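Local structure of heme oxygenase (Leptospira interrogans, 5KZL) at the protoporphyrin IX containing Fe site. The protein catalyses the oxygen-dependent opening of the haem ring, releasing iron and carbon monoxide and yielding biliverdin, with haem serving as both substrate and cofactor. Sequence-based numbering; all coordinates share one arbitrary frame.

The protoporphyrin IX containing Fe site. Residues 15, 22, 25-26, 31, 35, 130-132, 134-135, 138, 142-143, 174, 202, 205, 209. With HEM (protoporphyrin IX containing Fe), chain B.
The haem lies sandwiched between the proximal helix 19-24 and the long distal helix 125-151, most of its surface hidden by protein; it is partly occupied, and one of its two modelled conformers is described. His22 is the proximal ligand: CG anti to the backbone N (chi1 -173°) sends the imidazole up to the porphyrin face, where NE2 bonds FE at 2.3 Å. Water 1 takes the sixth position, nearly opposite NE2 at 174°, and lies 2.7 Å from the backbone carbonyl O of Gly135. Gly135 CA sits over the distal face in a CH-pi contact, 3.4 Å from the centroid of the pyrrole ring containing NA, so at this pyrrole the helix backbone itself packs on the macrocycle.

Both propionates are held by polar side chains. Arg15, extended until it bends at chi3 (-74°), presents its guanidinium edge-on, and NH1 forms an in-plane salt bridge of 3.0 Å to propionate oxygen O2A. The other oxygen of this carboxylate, O1A, accepts a hydrogen bond from the Tyr130 hydroxyl OH at 2.7 Å, while haem methyl CMA lies over the rim of one tyrosine face. Lys174 reaches the second propionate tip-on, NZ pairing with O2D at 2.9 Å. Ser138 OG donates to Leu134 O and also meets water 2, which bridges to O2A.

Around the hydrophobic rim, Phe209 points CE2 at vinyl carbon CBB, its ring edge-on to that vinyl and covered over its centre by Ile31 CD1. Phe202 brings CE1 to methyl CMB, with Val131 CG1 over its face; Ile142 and Leu143 pack against the other vinyl. Farther out, Arg132 NH1 donates to Asn205 OD1 from above the carbonyl plane, tying the distal helix to helix 188-210. The pocket thus holds haem with its iron facing the distal helix, where oxygen would be expected to replace water 1 and be activated to cleave the ring.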
loop_
_atom_site.group_PDB
_atom_site.type_symbol
_atom_site.label_atom_id
_atom_site.label_comp_id
_atom_site.label_asym_id
_atom_site.label_seq_id
_atom_site.Cartn_x
_atom_site.Cartn_y
_atom_site.Cartn_z
ATOM N N ARG A 15 6.936 5.701 12.465
ATOM C CA ARG A 15 6.940 7.047 11.875
ATOM C C ARG A 15 8.361 7.646 11.846
ATOM O O ARG A 15 8.821 8.107 10.795
ATOM C CB ARG A 15 5.957 7.962 12.639
ATOM C CG ARG A 15 5.979 9.416 12.200
ATOM C CD ARG A 15 4.945 10.252 12.927
ATOM N NE ARG A 15 3.594 9.966 12.440
ATOM C CZ ARG A 15 2.487 10.524 12.919
ATOM N NH1 ARG A 15 1.303 10.211 12.406
ATOM N NH2 ARG A 15 2.552 11.380 13.932
ATOM N N HIS A 22 10.646 7.018 3.195
ATOM C CA HIS A 22 9.484 7.677 2.595
ATOM C C HIS A 22 10.008 8.667 1.550
ATOM O O HIS A 22 9.586 8.592 0.397
ATOM C CB HIS A 22 8.636 8.383 3.690
ATOM C CG HIS A 22 7.328 8.945 3.206
ATOM N ND1 HIS A 22 7.256 10.184 2.592
ATOM C CD2 HIS A 22 6.080 8.440 3.303
ATOM C CE1 HIS A 22 5.977 10.382 2.313
ATOM N NE2 HIS A 22 5.230 9.358 2.721
ATOM N N ALA A 25 11.720 6.950 -1.593
ATOM C CA ALA A 25 10.729 6.320 -2.483
ATOM C C ALA A 25 10.251 7.260 -3.633
ATOM O O ALA A 25 9.621 6.798 -4.595
ATOM C CB ALA A 25 9.553 5.796 -1.672
ATOM N N GLU A 26 10.625 8.554 -3.555
ATOM C CA GLU A 26 10.319 9.585 -4.553
ATOM C C GLU A 26 11.507 9.859 -5.499
ATOM O O GLU A 26 11.418 10.751 -6.350
ATOM C CB GLU A 26 9.867 10.877 -3.871
ATOM C CG GLU A 26 8.574 10.730 -3.100
ATOM C CD GLU A 26 8.583 11.283 -1.691
ATOM O OE1 GLU A 26 9.349 12.235 -1.414
ATOM O OE2 GLU A 26 7.798 10.768 -0.863
ATOM N N ILE A 31 7.359 8.979 -9.737
ATOM C CA ILE A 31 6.822 9.722 -8.596
ATOM C C ILE A 31 7.145 11.224 -8.701
ATOM O O ILE A 31 6.257 12.029 -8.459
ATOM C CB ILE A 31 7.238 9.092 -7.233
ATOM C CG1 ILE A 31 6.848 7.591 -7.163
ATOM C CG2 ILE A 31 6.654 9.854 -6.039
ATOM C CD1 ILE A 31 5.304 7.252 -7.086
ATOM N N MET A 35 4.263 13.976 -8.741
ATOM C CA MET A 35 4.227 15.079 -7.773
ATOM C C MET A 35 4.164 16.462 -8.434
ATOM O O MET A 35 3.594 17.384 -7.852
ATOM C CB MET A 35 5.366 14.973 -6.763
ATOM C CG MET A 35 5.205 13.805 -5.804
ATOM S SD MET A 35 3.573 13.763 -5.005
ATOM C CE MET A 35 2.711 12.631 -6.063
ATOM N N TYR A 130 1.046 -1.179 7.687
ATOM C CA TYR A 130 1.496 0.194 7.961
ATOM C C TYR A 130 1.968 0.942 6.703
ATOM O O TYR A 130 1.444 2.013 6.388
ATOM C CB TYR A 130 2.608 0.220 9.055
ATOM C CG TYR A 130 3.294 1.573 9.182
ATOM C CD1 TYR A 130 2.702 2.615 9.893
ATOM C CD2 TYR A 130 4.529 1.812 8.582
ATOM C CE1 TYR A 130 3.316 3.871 9.986
ATOM C CE2 TYR A 130 5.131 3.074 8.637
ATOM C CZ TYR A 130 4.545 4.086 9.380
ATOM O OH TYR A 130 5.144 5.328 9.437
ATOM N N VAL A 131 2.991 0.410 6.025
ATOM C CA VAL A 131 3.625 1.076 4.889
ATOM C C VAL A 131 2.630 1.344 3.789
ATOM O O VAL A 131 2.528 2.481 3.354
ATOM C CB VAL A 131 4.905 0.361 4.376
ATOM C CG1 VAL A 131 5.480 1.093 3.173
ATOM C CG2 VAL A 131 5.953 0.273 5.480
ATOM N N ARG A 132 1.889 0.323 3.359
ATOM C CA ARG A 132 0.882 0.521 2.322
ATOM C C ARG A 132 -0.434 1.181 2.842
ATOM O O ARG A 132 -0.746 2.275 2.390
ATOM C CB ARG A 132 0.596 -0.785 1.530
ATOM C CG ARG A 132 1.713 -1.185 0.516
ATOM C CD ARG A 132 2.294 -0.074 -0.403
ATOM N NE ARG A 132 1.274 0.812 -0.986
ATOM C CZ ARG A 132 1.503 1.910 -1.705
ATOM N NH1 ARG A 132 2.749 2.273 -2.010
ATOM N NH2 ARG A 132 0.489 2.662 -2.116
ATOM N N LEU A 134 -1.573 2.589 5.838
ATOM C CA LEU A 134 -1.604 3.890 6.517
ATOM C C LEU A 134 -1.176 5.011 5.552
ATOM O O LEU A 134 -1.753 6.093 5.603
ATOM C CB LEU A 134 -0.828 3.903 7.865
ATOM C CG LEU A 134 -1.002 5.178 8.712
ATOM C CD1 LEU A 134 -2.485 5.523 8.975
ATOM C CD2 LEU A 134 -0.210 5.091 9.994
ATOM N N GLY A 135 -0.266 4.703 4.625
ATOM C CA GLY A 135 0.146 5.635 3.573
ATOM C C GLY A 135 -1.013 5.977 2.653
ATOM O O GLY A 135 -1.243 7.152 2.348
ATOM N N SER A 138 -3.506 8.138 4.462
ATOM C CA SER A 138 -2.937 9.472 4.670
ATOM C C SER A 138 -2.854 10.323 3.402
ATOM O O SER A 138 -3.119 11.519 3.463
ATOM C CB SER A 138 -1.582 9.387 5.364
ATOM O OG SER A 138 -1.698 8.606 6.543
ATOM N N ILE A 142 -5.226 13.720 -1.337
ATOM C CA ILE A 142 -4.251 14.515 -2.084
ATOM C C ILE A 142 -3.943 13.865 -3.435
ATOM O O ILE A 142 -4.005 14.542 -4.456
ATOM C CB ILE A 142 -2.962 14.753 -1.275
ATOM C CG1 ILE A 142 -3.239 15.634 -0.041
ATOM C CG2 ILE A 142 -1.840 15.332 -2.159
ATOM C CD1 ILE A 142 -2.156 15.578 1.014
ATOM N N LEU A 143 -3.607 12.557 -3.423
ATOM C CA LEU A 143 -3.220 11.803 -4.613
ATOM C C LEU A 143 -4.345 11.675 -5.639
ATOM O O LEU A 143 -4.065 11.802 -6.836
ATOM C CB LEU A 143 -2.629 10.432 -4.226
ATOM C CG LEU A 143 -1.232 10.465 -3.548
ATOM C CD1 LEU A 143 -0.853 9.076 -3.014
ATOM C CD2 LEU A 143 -0.145 10.997 -4.499
ATOM N N LYS A 174 -7.523 7.104 10.944
ATOM C CA LYS A 174 -6.059 7.165 11.011
ATOM C C LYS A 174 -5.603 7.106 12.471
ATOM O O LYS A 174 -4.673 6.364 12.786
ATOM C CB LYS A 174 -5.548 8.467 10.383
ATOM C CG LYS A 174 -5.526 8.480 8.847
ATOM C CD LYS A 174 -5.444 9.896 8.282
ATOM C CE LYS A 174 -4.251 10.725 8.691
ATOM N NZ LYS A 174 -4.409 12.154 8.265
ATOM N N PHE A 202 9.338 -0.343 2.082
ATOM C CA PHE A 202 9.604 0.898 1.342
ATOM C C PHE A 202 10.525 0.605 0.163
ATOM O O PHE A 202 10.267 1.085 -0.939
ATOM C CB PHE A 202 10.217 2.009 2.227
ATOM C CG PHE A 202 9.194 2.877 2.927
ATOM C CD1 PHE A 202 8.546 3.908 2.249
ATOM C CD2 PHE A 202 8.897 2.681 4.271
ATOM C CE1 PHE A 202 7.582 4.697 2.898
ATOM C CE2 PHE A 202 7.945 3.471 4.920
ATOM C CZ PHE A 202 7.279 4.460 4.233
ATOM N N ASN A 205 8.666 -1.078 -2.688
ATOM C CA ASN A 205 7.876 -0.074 -3.412
ATOM C C ASN A 205 8.761 0.741 -4.342
ATOM O O ASN A 205 8.365 0.981 -5.476
ATOM C CB ASN A 205 7.118 0.832 -2.436
ATOM C CG ASN A 205 5.849 0.167 -1.997
ATOM O OD1 ASN A 205 4.824 0.282 -2.669
ATOM N ND2 ASN A 205 5.934 -0.705 -0.990
ATOM N N PHE A 209 8.475 1.110 -8.485
ATOM C CA PHE A 209 8.479 2.451 -9.083
ATOM C C PHE A 209 9.627 2.633 -10.078
ATOM O O PHE A 209 9.454 3.337 -11.095
ATOM C CB PHE A 209 8.459 3.573 -8.025
ATOM C CG PHE A 209 7.263 3.625 -7.088
ATOM C CD1 PHE A 209 6.025 3.112 -7.472
ATOM C CD2 PHE A 209 7.371 4.206 -5.834
ATOM C CE1 PHE A 209 4.929 3.155 -6.602
ATOM C CE2 PHE A 209 6.269 4.267 -4.973
ATOM C CZ PHE A 209 5.060 3.738 -5.360
HETATM C CHA HEM B . 2.151 9.616 5.167
HETATM C CHB HEM B . 3.705 5.735 2.928
HETATM C CHC HEM B . 4.377 8.391 -0.989
HETATM C CHD HEM B . 2.019 11.904 0.994
HETATM C C1A HEM B . 2.507 8.343 4.884
HETATM C C2A HEM B . 2.554 7.296 5.863
HETATM C C3A HEM B . 3.016 6.220 5.232
HETATM C C4A HEM B . 3.229 6.563 3.897
HETATM C CMA HEM B . 3.220 4.870 5.798
HETATM C CAA HEM B . 2.158 7.375 7.316
HETATM C CBA HEM B . 3.246 8.022 8.204
HETATM C CGA HEM B . 2.865 7.920 9.622
HETATM O O1A HEM B . 3.542 7.307 10.389
HETATM O O2A HEM B . 1.838 8.472 9.981
HETATM C C1B HEM B . 4.056 6.116 1.645
HETATM C C2B HEM B . 4.713 5.237 0.690
HETATM C C3B HEM B . 4.894 6.007 -0.400
HETATM C C4B HEM B . 4.357 7.342 -0.095
HETATM C CMB HEM B . 5.070 3.798 0.843
HETATM C CAB HEM B . 5.486 5.705 -1.642
HETATM C CBB HEM B . 6.138 4.657 -1.661
HETATM C C1C HEM B . 3.676 9.539 -0.896
HETATM C C2C HEM B . 3.340 10.417 -1.964
HETATM C C3C HEM B . 2.654 11.414 -1.378
HETATM C C4C HEM B . 2.545 11.124 0.029
HETATM C CMC HEM B . 3.684 10.241 -3.443
HETATM C CAC HEM B . 2.124 12.556 -2.086
HETATM C CBC HEM B . 1.180 13.244 -1.586
HETATM C C1D HEM B . 1.956 11.602 2.339
HETATM C C2D HEM B . 1.420 12.544 3.354
HETATM C C3D HEM B . 1.429 11.894 4.490
HETATM C C4D HEM B . 1.990 10.567 4.195
HETATM C CMD HEM B . 0.901 13.917 3.109
HETATM C CAD HEM B . 1.008 12.453 5.822
HETATM C CBD HEM B . -0.462 12.555 5.996
HETATM C CGD HEM B . -0.860 13.090 7.334
HETATM O O1D HEM B . -0.107 13.114 8.231
HETATM O O2D HEM B . -1.983 13.472 7.458
HETATM N NA HEM B . 2.959 7.831 3.734
HETATM N NB HEM B . 3.950 7.278 1.097
HETATM N NC HEM B . 3.197 10.012 0.232
HETATM N ND HEM B . 2.263 10.456 2.907
HETATM FE FE HEM B . 3.091 8.935 2.025
HETATM O O HOH W 1 1.033 8.274 1.305
HETATM O O HOH W 2 -0.890 9.248 9.074
#